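Side-chain contacts in putative isomerase YbhH (PDB 6OTV), which is probably an isomerase of the PrpF family, related to diaminopimelate epimerase, although its substrate and reaction have not been assigned: residues R70-Y75 with G108-T113; N95-V100 with L161-A166; V119-V124 with I130-Q135. All coordinates share one frame; numbering follows the deposited sequence.

Interaction 1: R70-Y75 with G108-T113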
ATOM      1  N   ARG A  70      -2.637   5.112   2.299  1.00 35.34           N
ATOM      2  CA  ARG A  70      -1.917   3.848   2.268  1.00 36.45           C
ATOM      3  C   ARG A  70      -0.692   3.829   3.174  1.00 39.81           C
ATOM      4  O   ARG A  70      -0.130   2.750   3.402  1.00 33.45           O
ATOM      5  CB  ARG A  70      -1.502   3.521   0.830  1.00 33.70           C
ATOM      6  CG  ARG A  70      -2.683   3.302  -0.103  1.00 38.43           C
ATOM      7  CD  ARG A  70      -2.270   3.355  -1.563  1.00 37.93           C
ATOM      8  NE  ARG A  70      -1.770   4.675  -1.933  1.00 42.05           N
ATOM      9  CZ  ARG A  70      -1.421   5.023  -3.166  1.00 48.87           C
ATOM     10  NH1 ARG A  70      -1.517   4.146  -4.158  1.00 46.30           N
ATOM     11  NH2 ARG A  70      -0.976   6.250  -3.409  1.00 45.02           N
ATOM     12  N   ALA A  71      -0.271   4.974   3.704  1.00 33.16           N
ATOM     13  CA  ALA A  71       0.928   5.056   4.523  1.00 34.37           C
ATOM     14  C   ALA A  71       0.590   5.597   5.907  1.00 35.70           C
ATOM     15  O   ALA A  71      -0.458   6.210   6.120  1.00 30.62           O
ATOM     16  CB  ALA A  71       1.993   5.942   3.864  1.00 30.52           C
ATOM     17  N   ASP A  72       1.498   5.356   6.853  1.00 36.64           N
ATOM     18  CA  ASP A  72       1.360   5.910   8.195  1.00 32.99           C
ATOM     19  C   ASP A  72       2.004   7.288   8.295  1.00 37.57           C
ATOM     20  O   ASP A  72       1.373   8.242   8.760  1.00 35.57           O
ATOM     21  CB  ASP A  72       1.977   4.964   9.232  1.00 28.29           C
ATOM     22  CG  ASP A  72       1.401   3.558   9.164  1.00 35.22           C
ATOM     23  OD1 ASP A  72       0.194   3.413   8.879  1.00 34.69           O
ATOM     24  OD2 ASP A  72       2.160   2.594   9.393  1.00 33.67           O
ATOM     25  N   VAL A  73       3.254   7.414   7.858  1.00 27.70           N
ATOM     26  CA  VAL A  73       3.971   8.677   7.946  1.00 30.21           C
ATOM     27  C   VAL A  73       4.513   9.046   6.575  1.00 33.71           C
ATOM     28  O   VAL A  73       4.773   8.184   5.729  1.00 36.97           O
ATOM     29  CB  VAL A  73       5.118   8.630   8.983  1.00 31.00           C
ATOM     30  CG1 VAL A  73       4.586   8.255  10.355  1.00 38.38           C
ATOM     31  CG2 VAL A  73       6.205   7.669   8.542  1.00 27.74           C
ATOM     32  N   ASP A  74       4.675  10.348   6.359  1.00 35.76           N
ATOM     33  CA  ASP A  74       5.341  10.876   5.178  1.00 34.49           C
ATOM     34  C   ASP A  74       6.777  11.247   5.518  1.00 34.56           C
ATOM     35  O   ASP A  74       7.064  11.725   6.620  1.00 34.68           O
ATOM     36  CB  ASP A  74       4.603  12.098   4.633  1.00 28.16           C
ATOM     37  CG  ASP A  74       3.425  11.723   3.762  1.00 40.47           C
ATOM     38  OD1 ASP A  74       3.335  10.543   3.353  1.00 40.02           O
ATOM     39  OD2 ASP A  74       2.586  12.607   3.487  1.00 33.14           O
ATOM     40  N   TYR A  75       7.676  11.026   4.561  1.00 33.86           N
ATOM     41  CA  TYR A  75       9.108  11.239   4.748  1.00 26.85           C
ATOM     42  C   TYR A  75       9.630  12.060   3.578  1.00 26.23           C
ATOM     43  O   TYR A  75       9.627  11.591   2.434  1.00 32.97           O
ATOM     44  CB  TYR A  75       9.840   9.899   4.868  1.00 35.05           C
ATOM     45  CG  TYR A  75      11.321   9.924   4.545  1.00 36.91           C
ATOM     46  CD1 TYR A  75      12.189  10.791   5.201  1.00 34.61           C
ATOM     47  CD2 TYR A  75      11.857   9.053   3.605  1.00 43.42           C
ATOM     48  CE1 TYR A  75      13.543  10.801   4.913  1.00 36.01           C
ATOM     49  CE2 TYR A  75      13.208   9.055   3.310  1.00 40.72           C
ATOM     50  CZ  TYR A  75      14.047   9.930   3.967  1.00 38.92           C
ATOM     51  OH  TYR A  75      15.393   9.930   3.674  1.00 33.79           O
ATOM     52  N   GLY A 108       5.018  10.022  18.665  1.00 38.51           N
ATOM     53  CA  GLY A 108       3.584   9.803  18.706  1.00 33.46           C
ATOM     54  C   GLY A 108       2.862   9.864  17.377  1.00 37.72           C
ATOM     55  O   GLY A 108       1.646  10.065  17.358  1.00 41.23           O
ATOM     56  N   LEU A 109       3.568   9.699  16.260  1.00 36.49           N
ATOM     57  CA  LEU A 109       2.915   9.660  14.958  1.00 33.62           C
ATOM     58  C   LEU A 109       2.258   8.317  14.666  1.00 37.81           C
ATOM     59  O   LEU A 109       1.463   8.226  13.724  1.00 40.47           O
ATOM     60  CB  LEU A 109       3.921   9.989  13.853  1.00 37.52           C
ATOM     61  CG  LEU A 109       4.617  11.344  13.978  1.00 39.02           C
ATOM     62  CD1 LEU A 109       5.564  11.559  12.815  1.00 32.07           C
ATOM     63  CD2 LEU A 109       3.591  12.462  14.058  1.00 38.18           C
ATOM     64  N   ILE A 110       2.571   7.283  15.443  1.00 34.04           N
ATOM     65  CA  ILE A 110       1.972   5.964  15.271  1.00 32.49           C
ATOM     66  C   ILE A 110       2.119   5.212  16.586  1.00 35.49           C
ATOM     67  O   ILE A 110       3.111   5.374  17.303  1.00 38.14           O
ATOM     68  CB  ILE A 110       2.617   5.199  14.089  1.00 40.97           C
ATOM     69  CG1 ILE A 110       2.001   3.805  13.941  1.00 36.71           C
ATOM     70  CG2 ILE A 110       4.131   5.118  14.257  1.00 39.79           C
ATOM     71  CD1 ILE A 110       2.596   2.990  12.817  1.00 36.27           C
ATOM     72  N   ALA A 111       1.113   4.403  16.908  1.00 37.90           N
ATOM     73  CA  ALA A 111       1.143   3.619  18.132  1.00 41.56           C
ATOM     74  C   ALA A 111       2.101   2.444  17.987  1.00 44.35           C
ATOM     75  O   ALA A 111       2.193   1.821  16.924  1.00 49.48           O
ATOM     76  CB  ALA A 111      -0.257   3.113  18.477  1.00 31.28           C
ATOM     77  N   ALA A 112       2.812   2.137  19.067  1.00 40.48           N
ATOM     78  CA  ALA A 112       3.765   1.039  19.075  1.00 34.82           C
ATOM     79  C   ALA A 112       3.070  -0.274  19.408  1.00 39.22           C
ATOM     80  O   ALA A 112       2.125  -0.312  20.202  1.00 40.68           O
ATOM     81  CB  ALA A 112       4.882   1.297  20.086  1.00 30.20           C
ATOM     82  N   THR A 113       3.543  -1.347  18.788  1.00 36.41           N
ATOM     83  CA  THR A 113       3.182  -2.703  19.159  1.00 40.14           C
ATOM     84  C   THR A 113       4.411  -3.388  19.756  1.00 44.09           C
ATOM     85  O   THR A 113       5.438  -2.749  20.020  1.00 35.02           O
ATOM     86  CB  THR A 113       2.622  -3.463  17.952  1.00 38.51           C
ATOM     87  OG1 THR A 113       3.532  -3.359  16.851  1.00 32.16           O
ATOM     88  CG2 THR A 113       1.270  -2.886  17.540  1.00 31.33           C
TER

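Interaction 2: N95-V100 with L161-A166. With EDO (1,2-ethanediol), chain D; PO4 (phosphate ion), chain I.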
ATOM      1  N   ASN A  95      19.433   5.423   3.746  1.00 33.93           N
ATOM      2  CA  ASN A  95      20.048   5.325   5.061  1.00 34.23           C
ATOM      3  C   ASN A  95      19.328   6.200   6.080  1.00 34.73           C
ATOM      4  O   ASN A  95      19.044   5.751   7.195  1.00 33.12           O
ATOM      5  CB  ASN A  95      21.529   5.681   4.967  1.00 32.13           C
ATOM      6  CG  ASN A  95      22.341   4.562   4.367  1.00 37.57           C
ATOM      7  OD1 ASN A  95      22.754   3.639   5.070  1.00 33.79           O
ATOM      8  ND2 ASN A  95      22.555   4.619   3.057  1.00 31.70           N
ATOM      9  N   MET A  96      19.016   7.448   5.717  1.00 27.76           N
ATOM     10  CA  MET A  96      18.205   8.276   6.606  1.00 30.12           C
ATOM     11  C   MET A  96      16.827   7.665   6.814  1.00 28.75           C
ATOM     12  O   MET A  96      16.224   7.836   7.880  1.00 36.69           O
ATOM     13  CB  MET A  96      18.085   9.697   6.052  1.00 28.07           C
ATOM     14  CG  MET A  96      19.382  10.485   6.101  1.00 34.35           C
ATOM     15  SD  MET A  96      19.862  10.945   7.780  1.00 32.13           S
ATOM     16  CE  MET A  96      18.776  12.338   8.078  1.00 32.39           C
ATOM     17  N   LEU A  97      16.326   6.938   5.815  1.00 27.88           N
ATOM     18  CA  LEU A  97      15.067   6.215   5.962  1.00 28.47           C
ATOM     19  C   LEU A  97      15.093   5.283   7.167  1.00 27.29           C
ATOM     20  O   LEU A  97      14.048   5.036   7.782  1.00 26.61           O
ATOM     21  CB  LEU A  97      14.783   5.433   4.679  1.00 31.59           C
ATOM     22  CG  LEU A  97      13.503   4.613   4.552  1.00 37.37           C
ATOM     23  CD1 LEU A  97      12.275   5.499   4.668  1.00 33.26           C
ATOM     24  CD2 LEU A  97      13.514   3.875   3.227  1.00 39.62           C
ATOM     25  N   SER A  98      16.279   4.781   7.535  1.00 24.56           N
ATOM     26  CA  SER A  98      16.390   3.850   8.654  1.00 26.88           C
ATOM     27  C   SER A  98      15.903   4.459   9.960  1.00 28.94           C
ATOM     28  O   SER A  98      15.464   3.729  10.855  1.00 27.71           O
ATOM     29  CB  SER A  98      17.838   3.384   8.817  1.00 33.82           C
ATOM     30  OG  SER A  98      18.435   3.133   7.560  1.00 50.19           O
ATOM     31  N   GLY A  99      15.984   5.783  10.100  1.00 26.80           N
ATOM     32  CA  GLY A  99      15.559   6.422  11.329  1.00 24.02           C
ATOM     33  C   GLY A  99      14.118   6.881  11.371  1.00 24.73           C
ATOM     34  O   GLY A  99      13.626   7.244  12.445  1.00 27.38           O
ATOM     35  N   VAL A 100      13.420   6.850  10.234  1.00 26.33           N
ATOM     36  CA  VAL A 100      12.085   7.443  10.162  1.00 30.71           C
ATOM     37  C   VAL A 100      11.120   6.716  11.091  1.00 32.50           C
ATOM     38  O   VAL A 100      10.377   7.345  11.858  1.00 29.01           O
ATOM     39  CB  VAL A 100      11.578   7.444   8.708  1.00 26.83           C
ATOM     40  CG1 VAL A 100      10.117   7.875   8.652  1.00 30.74           C
ATOM     41  CG2 VAL A 100      12.439   8.363   7.850  1.00 24.30           C
ATOM     42  N   LEU A 161      13.940  -2.648   6.223  1.00 32.93           N
ATOM     43  CA  LEU A 161      13.346  -1.718   5.268  1.00 27.25           C
ATOM     44  C   LEU A 161      12.930  -2.510   4.037  1.00 38.76           C
ATOM     45  O   LEU A 161      13.788  -3.017   3.305  1.00 34.78           O
ATOM     46  CB  LEU A 161      14.329  -0.608   4.895  1.00 27.28           C
ATOM     47  CG  LEU A 161      14.875   0.243   6.041  1.00 30.19           C
ATOM     48  CD1 LEU A 161      15.835   1.290   5.505  1.00 26.06           C
ATOM     49  CD2 LEU A 161      13.737   0.897   6.824  1.00 25.86           C
ATOM     50  N   THR A 162      11.624  -2.612   3.807  1.00 30.89           N
ATOM     51  CA  THR A 162      11.066  -3.363   2.689  1.00 28.68           C
ATOM     52  C   THR A 162      10.432  -2.397   1.697  1.00 37.95           C
ATOM     53  O   THR A 162       9.502  -1.660   2.047  1.00 37.57           O
ATOM     54  CB  THR A 162      10.035  -4.379   3.174  1.00 36.57           C
ATOM     55  OG1 THR A 162      10.636  -5.240   4.148  1.00 32.79           O
ATOM     56  CG2 THR A 162       9.527  -5.218   2.010  1.00 34.40           C
ATOM     57  N   PHE A 163      10.923  -2.417   0.461  1.00 33.13           N
ATOM     58  CA  PHE A 163      10.427  -1.538  -0.591  1.00 37.89           C
ATOM     59  C   PHE A 163       9.212  -2.171  -1.261  1.00 38.52           C
ATOM     60  O   PHE A 163       9.256  -3.335  -1.674  1.00 39.98           O
ATOM     61  CB  PHE A 163      11.535  -1.247  -1.604  1.00 29.35           C
ATOM     62  CG  PHE A 163      12.602  -0.323  -1.073  1.00 37.70           C
ATOM     63  CD1 PHE A 163      13.441  -0.730  -0.042  1.00 40.78           C
ATOM     64  CD2 PHE A 163      12.759   0.952  -1.592  1.00 32.36           C
ATOM     65  CE1 PHE A 163      14.415   0.119   0.460  1.00 39.61           C
ATOM     66  CE2 PHE A 163      13.736   1.807  -1.096  1.00 36.81           C
ATOM     67  CZ  PHE A 163      14.562   1.389  -0.068  1.00 33.38           C
ATOM     68  N   LEU A 164       8.130  -1.398  -1.368  1.00 37.32           N
ATOM     69  CA  LEU A 164       6.818  -1.939  -1.703  1.00 39.12           C
ATOM     70  C   LEU A 164       6.405  -1.718  -3.152  1.00 34.51           C
ATOM     71  O   LEU A 164       5.631  -2.518  -3.687  1.00 35.60           O
ATOM     72  CB  LEU A 164       5.756  -1.330  -0.780  1.00 38.53           C
ATOM     73  CG  LEU A 164       6.057  -1.470   0.714  1.00 35.95           C
ATOM     74  CD1 LEU A 164       5.023  -0.733   1.552  1.00 29.43           C
ATOM     75  CD2 LEU A 164       6.134  -2.939   1.109  1.00 37.95           C
ATOM     76  N   ASN A 165       6.889  -0.664  -3.803  1.00 32.90           N
ATOM     77  CA  ASN A 165       6.525  -0.376  -5.190  1.00 41.39           C
ATOM     78  C   ASN A 165       7.756   0.088  -5.969  1.00 40.89           C
ATOM     79  O   ASN A 165       7.759   1.138  -6.615  1.00 44.17           O
ATOM     80  CB  ASN A 165       5.397   0.655  -5.254  1.00 38.73           C
ATOM     81  CG  ASN A 165       5.775   1.978  -4.609  1.00 41.13           C
ATOM     82  OD1 ASN A 165       6.627   2.028  -3.721  1.00 47.27           O
ATOM     83  ND2 ASN A 165       5.146   3.057  -5.057  1.00 44.05           N
ATOM     84  N   ALA A 166       8.823  -0.716  -5.919  1.00 41.74           N
ATOM     85  CA  ALA A 166      10.067  -0.356  -6.592  1.00 40.24           C
ATOM     86  C   ALA A 166       9.972  -0.514  -8.105  1.00 38.78           C
ATOM     87  O   ALA A 166      10.682   0.181  -8.841  1.00 50.43           O
ATOM     88  CB  ALA A 166      11.221  -1.203  -6.051  1.00 44.16           C
TER
HETATM   89  C1  EDO D 402       8.049  -3.790  -6.507  1.00 65.12           C
HETATM   90  O1  EDO D 402       6.697  -3.848  -6.970  1.00 71.52           O
HETATM   91  C2  EDO D 402       8.068  -3.991  -4.996  1.00 62.16           C
HETATM   92  O2  EDO D 402       9.284  -3.479  -4.438  1.00 55.45           O
HETATM   93  P   PO4 I 407      21.629   6.060   0.092  1.00 65.37           P
HETATM   94  O1  PO4 I 407      22.325   7.057  -0.808  1.00 63.79           O
HETATM   95  O2  PO4 I 407      21.573   6.599   1.501  1.00 61.00           O
HETATM   96  O3  PO4 I 407      20.228   5.804  -0.422  1.00 59.67           O
HETATM   97  O4  PO4 I 407      22.402   4.765   0.105  1.00 75.25           O

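Interaction 3: V119-V124 with I130-Q135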
ATOM      1  N   VAL A 119       5.828   0.226  10.429  1.00 29.07           N
ATOM      2  CA  VAL A 119       5.611   1.621  10.062  1.00 32.83           C
ATOM      3  C   VAL A 119       5.593   1.718   8.544  1.00 29.43           C
ATOM      4  O   VAL A 119       6.593   1.409   7.889  1.00 33.99           O
ATOM      5  CB  VAL A 119       6.685   2.556  10.644  1.00 35.64           C
ATOM      6  CG1 VAL A 119       6.362   4.002  10.292  1.00 26.25           C
ATOM      7  CG2 VAL A 119       6.800   2.377  12.152  1.00 29.62           C
ATOM      8  N   ARG A 120       4.466   2.154   7.989  1.00 28.76           N
ATOM      9  CA  ARG A 120       4.327   2.350   6.551  1.00 27.54           C
ATOM     10  C   ARG A 120       4.772   3.764   6.192  1.00 32.43           C
ATOM     11  O   ARG A 120       4.149   4.745   6.613  1.00 27.36           O
ATOM     12  CB  ARG A 120       2.882   2.108   6.121  1.00 30.76           C
ATOM     13  CG  ARG A 120       2.491   0.646   6.138  1.00 37.93           C
ATOM     14  CD  ARG A 120       2.817  -0.004   4.811  1.00 42.57           C
ATOM     15  NE  ARG A 120       2.796  -1.457   4.893  1.00 45.09           N
ATOM     16  CZ  ARG A 120       2.428  -2.252   3.894  1.00 44.12           C
ATOM     17  NH1 ARG A 120       2.034  -1.728   2.741  1.00 39.15           N
ATOM     18  NH2 ARG A 120       2.443  -3.568   4.054  1.00 53.42           N
ATOM     19  N   ILE A 121       5.843   3.865   5.410  1.00 26.92           N
ATOM     20  CA  ILE A 121       6.483   5.138   5.101  1.00 31.43           C
ATOM     21  C   ILE A 121       6.286   5.442   3.624  1.00 31.11           C
ATOM     22  O   ILE A 121       6.517   4.579   2.769  1.00 28.43           O
ATOM     23  CB  ILE A 121       7.980   5.107   5.453  1.00 35.22           C
ATOM     24  CG1 ILE A 121       8.173   4.835   6.946  1.00 34.34           C
ATOM     25  CG2 ILE A 121       8.658   6.408   5.035  1.00 25.85           C
ATOM     26  CD1 ILE A 121       9.607   4.522   7.323  1.00 28.83           C
ATOM     27  N   ARG A 122       5.863   6.665   3.326  1.00 32.18           N
ATOM     28  CA  ARG A 122       5.816   7.169   1.961  1.00 32.09           C
ATOM     29  C   ARG A 122       6.901   8.224   1.801  1.00 32.08           C
ATOM     30  O   ARG A 122       6.883   9.246   2.497  1.00 31.74           O
ATOM     31  CB  ARG A 122       4.443   7.754   1.633  1.00 32.03           C
ATOM     32  CG  ARG A 122       4.415   8.581   0.355  1.00 30.97           C
ATOM     33  CD  ARG A 122       3.029   9.148   0.100  1.00 41.60           C
ATOM     34  NE  ARG A 122       3.057  10.305  -0.790  1.00 51.48           N
ATOM     35  CZ  ARG A 122       2.807  11.552  -0.407  1.00 52.76           C
ATOM     36  NH1 ARG A 122       2.496  11.811   0.854  1.00 47.55           N
ATOM     37  NH2 ARG A 122       2.858  12.542  -1.286  1.00 62.31           N
ATOM     38  N   ASN A 123       7.849   7.970   0.903  1.00 30.30           N
ATOM     39  CA  ASN A 123       8.886   8.951   0.600  1.00 33.36           C
ATOM     40  C   ASN A 123       8.313   9.985  -0.360  1.00 38.50           C
ATOM     41  O   ASN A 123       8.010   9.668  -1.516  1.00 35.97           O
ATOM     42  CB  ASN A 123      10.123   8.283   0.009  1.00 29.98           C
ATOM     43  CG  ASN A 123      11.126   9.293  -0.515  1.00 39.37           C
ATOM     44  OD1 ASN A 123      11.341   9.403  -1.723  1.00 36.19           O
ATOM     45  ND2 ASN A 123      11.729  10.057   0.392  1.00 33.66           N
ATOM     46  N   VAL A 124       8.165  11.224   0.123  1.00 41.40           N
ATOM     47  CA  VAL A 124       7.555  12.286  -0.673  1.00 40.59           C
ATOM     48  C   VAL A 124       8.394  12.603  -1.903  1.00 41.17           C
ATOM     49  O   VAL A 124       7.856  12.997  -2.945  1.00 43.56           O
ATOM     50  CB  VAL A 124       7.333  13.536   0.205  1.00 41.19           C
ATOM     51  CG1 VAL A 124       6.690  14.657  -0.598  1.00 34.29           C
ATOM     52  CG2 VAL A 124       6.470  13.190   1.409  1.00 35.50           C
ATOM     53  N   ILE A 130       7.714   2.418   1.596  1.00 30.11           N
ATOM     54  CA  ILE A 130       8.635   1.518   2.281  1.00 32.34           C
ATOM     55  C   ILE A 130       8.040   1.155   3.632  1.00 33.69           C
ATOM     56  O   ILE A 130       7.500   2.016   4.335  1.00 32.93           O
ATOM     57  CB  ILE A 130      10.035   2.148   2.466  1.00 31.65           C
ATOM     58  CG1 ILE A 130      10.590   2.660   1.133  1.00 32.93           C
ATOM     59  CG2 ILE A 130      10.998   1.143   3.082  1.00 28.41           C
ATOM     60  CD1 ILE A 130      10.382   4.143   0.917  1.00 26.93           C
ATOM     61  N   GLU A 131       8.136  -0.120   3.998  1.00 28.24           N
ATOM     62  CA  GLU A 131       7.768  -0.560   5.336  1.00 31.85           C
ATOM     63  C   GLU A 131       9.027  -0.688   6.183  1.00 35.72           C
ATOM     64  O   GLU A 131      10.011  -1.299   5.754  1.00 32.04           O
ATOM     65  CB  GLU A 131       7.014  -1.890   5.315  1.00 29.83           C
ATOM     66  CG  GLU A 131       6.788  -2.453   6.715  1.00 36.48           C
ATOM     67  CD  GLU A 131       5.828  -3.629   6.753  1.00 43.81           C
ATOM     68  OE1 GLU A 131       5.006  -3.775   5.823  1.00 44.38           O
ATOM     69  OE2 GLU A 131       5.897  -4.408   7.728  1.00 41.55           O
ATOM     70  N   ALA A 132       8.994  -0.102   7.375  1.00 26.62           N
ATOM     71  CA  ALA A 132      10.062  -0.233   8.353  1.00 29.14           C
ATOM     72  C   ALA A 132       9.557  -1.057   9.528  1.00 33.97           C
ATOM     73  O   ALA A 132       8.476  -0.789  10.062  1.00 39.73           O
ATOM     74  CB  ALA A 132      10.547   1.137   8.834  1.00 25.79           C
ATOM     75  N   ASP A 133      10.335  -2.059   9.921  1.00 30.41           N
ATOM     76  CA  ASP A 133      10.015  -2.907  11.061  1.00 34.26           C
ATOM     77  C   ASP A 133      10.973  -2.552  12.190  1.00 27.78           C
ATOM     78  O   ASP A 133      12.170  -2.851  12.118  1.00 29.27           O
ATOM     79  CB  ASP A 133      10.100  -4.382  10.679  1.00 35.07           C
ATOM     80  CG  ASP A 133       9.102  -4.751   9.597  1.00 36.00           C
ATOM     81  OD1 ASP A 133       7.975  -4.207   9.619  1.00 35.76           O
ATOM     82  OD2 ASP A 133       9.443  -5.569   8.717  1.00 38.35           O
ATOM     83  N   VAL A 134      10.443  -1.904  13.222  1.00 28.55           N
ATOM     84  CA  VAL A 134      11.237  -1.339  14.304  1.00 28.73           C
ATOM     85  C   VAL A 134      11.157  -2.263  15.511  1.00 31.88           C
ATOM     86  O   VAL A 134      10.067  -2.705  15.894  1.00 38.50           O
ATOM     87  CB  VAL A 134      10.747   0.072  14.664  1.00 29.24           C
ATOM     88  CG1 VAL A 134      11.554   0.640  15.821  1.00 31.87           C
ATOM     89  CG2 VAL A 134      10.812   0.985  13.441  1.00 28.46           C
ATOM     90  N   GLN A 135      12.309  -2.554  16.107  1.00 32.39           N
ATOM     91  CA  GLN A 135      12.356  -3.295  17.364  1.00 29.42           C
ATOM     92  C   GLN A 135      11.714  -2.451  18.459  1.00 35.12           C
ATOM     93  O   GLN A 135      12.241  -1.397  18.833  1.00 32.20           O
ATOM     94  CB  GLN A 135      13.798  -3.643  17.716  1.00 33.43           C
ATOM     95  CG  GLN A 135      14.506  -4.491  16.674  1.00 45.40           C
ATOM     96  CD  GLN A 135      13.864  -5.851  16.505  1.00 58.28           C
ATOM     97  OE1 GLN A 135      13.351  -6.431  17.462  1.00 67.55           O
ATOM     98  NE2 GLN A 135      13.880  -6.366  15.281  1.00 61.68           N
TER

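Interaction 1: R70-Y75 with G108-T113
The carboxylate of D72, the flat group in this contact, carries the tip of I110 above its plane: CD1 of I110 lies 3.9 Å from CG of D72 and is displaced toward OD2, which it approaches to 3.5 Å. The contact lies at the outer end of a domain with the diaminopimelate epimerase-like fold, in which strands curl round a central helix. That helix, 94-106, ends in a Schellman motif with G108 as its C' residue, and the chain leaving it brings L109 and I110 up to the start of strand 73-80. Polar partners take up both carboxylate oxygens of D72. OD2 accepts from the backbone N of R120, while OD1 forms a salt bridge with R118 of the second subunit, so each oxygen has its own partner, which probably limits rotation of the group. I110 reaches the carboxylate because its side chain is fully extended, with CG1 trans to the backbone N (chi1 179°) and CD1 trans to CA (chi2 -179°). Next to it the contact is purely apolar. Here V73 and L109 meet at about a right angle, CG1 of V73 resting 4.0 Å from CB of L109.

Interaction 2: N95-V100 with L161-A166
L161 pushes one methyl, CD1, against the flank of helix 94-106, and this is where the contact is tight. CD1 of L161 approaches OG of S98 to 3.8 Å and lies 4.2 Å from CD2 of L97, the two leucine side chains running side by side but in opposite senses. CD1 continues the L161 chain away from CA and so becomes its leading methyl toward the helix. The hydroxyl it covers is turned back on its own helix: OG of S98 donates to the backbone O of N95 at 2.7 Å, tilted 27° from the carbonyl plane, on the same face from which N of S98 also binds that oxygen. A buried hydroxyl thereby has its partner inside the helix, beneath the methyl of L161. Farther along the strand F163 adds much less, offering only the end of its obliquely set ring, with CZ 4.3 Å from CD2 of L97. The arrangement is that of a diaminopimelate epimerase-like domain, whose central helix is enclosed by strands; residues 161-163 run at 112° to the helical segment 95-100. Beyond this patch both segments turn to small molecules, probably from the crystallisation liquor. N95, at the helix start, gives ND2 to O2 of a phosphate at 2.7 Å in a nearly straight bond (175°), its amide orientation set by T13 N and R337 NH1, which bind OD1. G94 N and I279 N also hold the phosphate, so it sits where two helices begin and their dipoles would probably favour an anion; enzymes of this fold commonly bind a substrate carboxylate in such a place. At the strand's far end a 1,2-ethanediol spans the turn, its O2 donating to O of F163 at 2.8 Å and accepting from N of A166 at 3.2 Å.

Interaction 3: V119-V124 with I130-Q135
V119 and A132 pair across the antiparallel beta hairpin of strands 116-123 and 129-135, part of the curled sheet that wraps the central helix in the diaminopimelate epimerase-like fold. Backbone hydrogen bonds come first. V119 and A132 form one hydrogen-bonded pair, each N reaching the other's O at 2.9 Å. I121 and I130 form the next: N of I121 lies 2.7 Å from O of I130, and N of I130 returns the bond to O of I121. The non-hydrogen-bonded pair R120-E131 lies between them, where CA of E131 makes a CH...O contact with O of V119.

Charge occupies the face bearing R120 and E131. The arginine chain bends at its second torsion (chi2 -88°) and comes back over the strand pair, so that NH2 of R120 meets OE1 of E131 at 3.1 Å in a salt bridge whose hydrogen bonds are weak, the guanidinium and carboxylate planes lying 36° apart. Both ions have other partners: R118 NE binds OE2 of E131, and R70 O of the second subunit accepts from NH1 of R120.

Apolar contacts fill the opposite face, toward helix 94-106, where L97 and V100 pack on I121. V119 CG2 touches V134 CG2 at 4.4 Å. I121, its CG1 trans to the carbonyl carbon (chi1 -60°), extends along the sheet to set CD1 3.8 Å from CB of A132.

The three contacts belong to one domain. Interactions 2 and 3 are buried, with centres about 6 Å apart, whereas interaction 1 lies about 21 Å from the centre of the chain and is only partly buried. Helix 94-106 is the common hub: V100 packs on Y75 and V73 of interaction 1 and on I121 of interaction 3. Strand 116-123 pairs with strand 73-80, and strand 129-135 with strand 158-163, so interaction 3 bridges the other two. Neither interaction 1 nor interaction 2 has a hydrogen bond between its segments, while interaction 3 depends on backbone pairing. The second subunit reaches D72 of interaction 1 by a salt bridge and R120 of interaction 3 through a backbone oxygen.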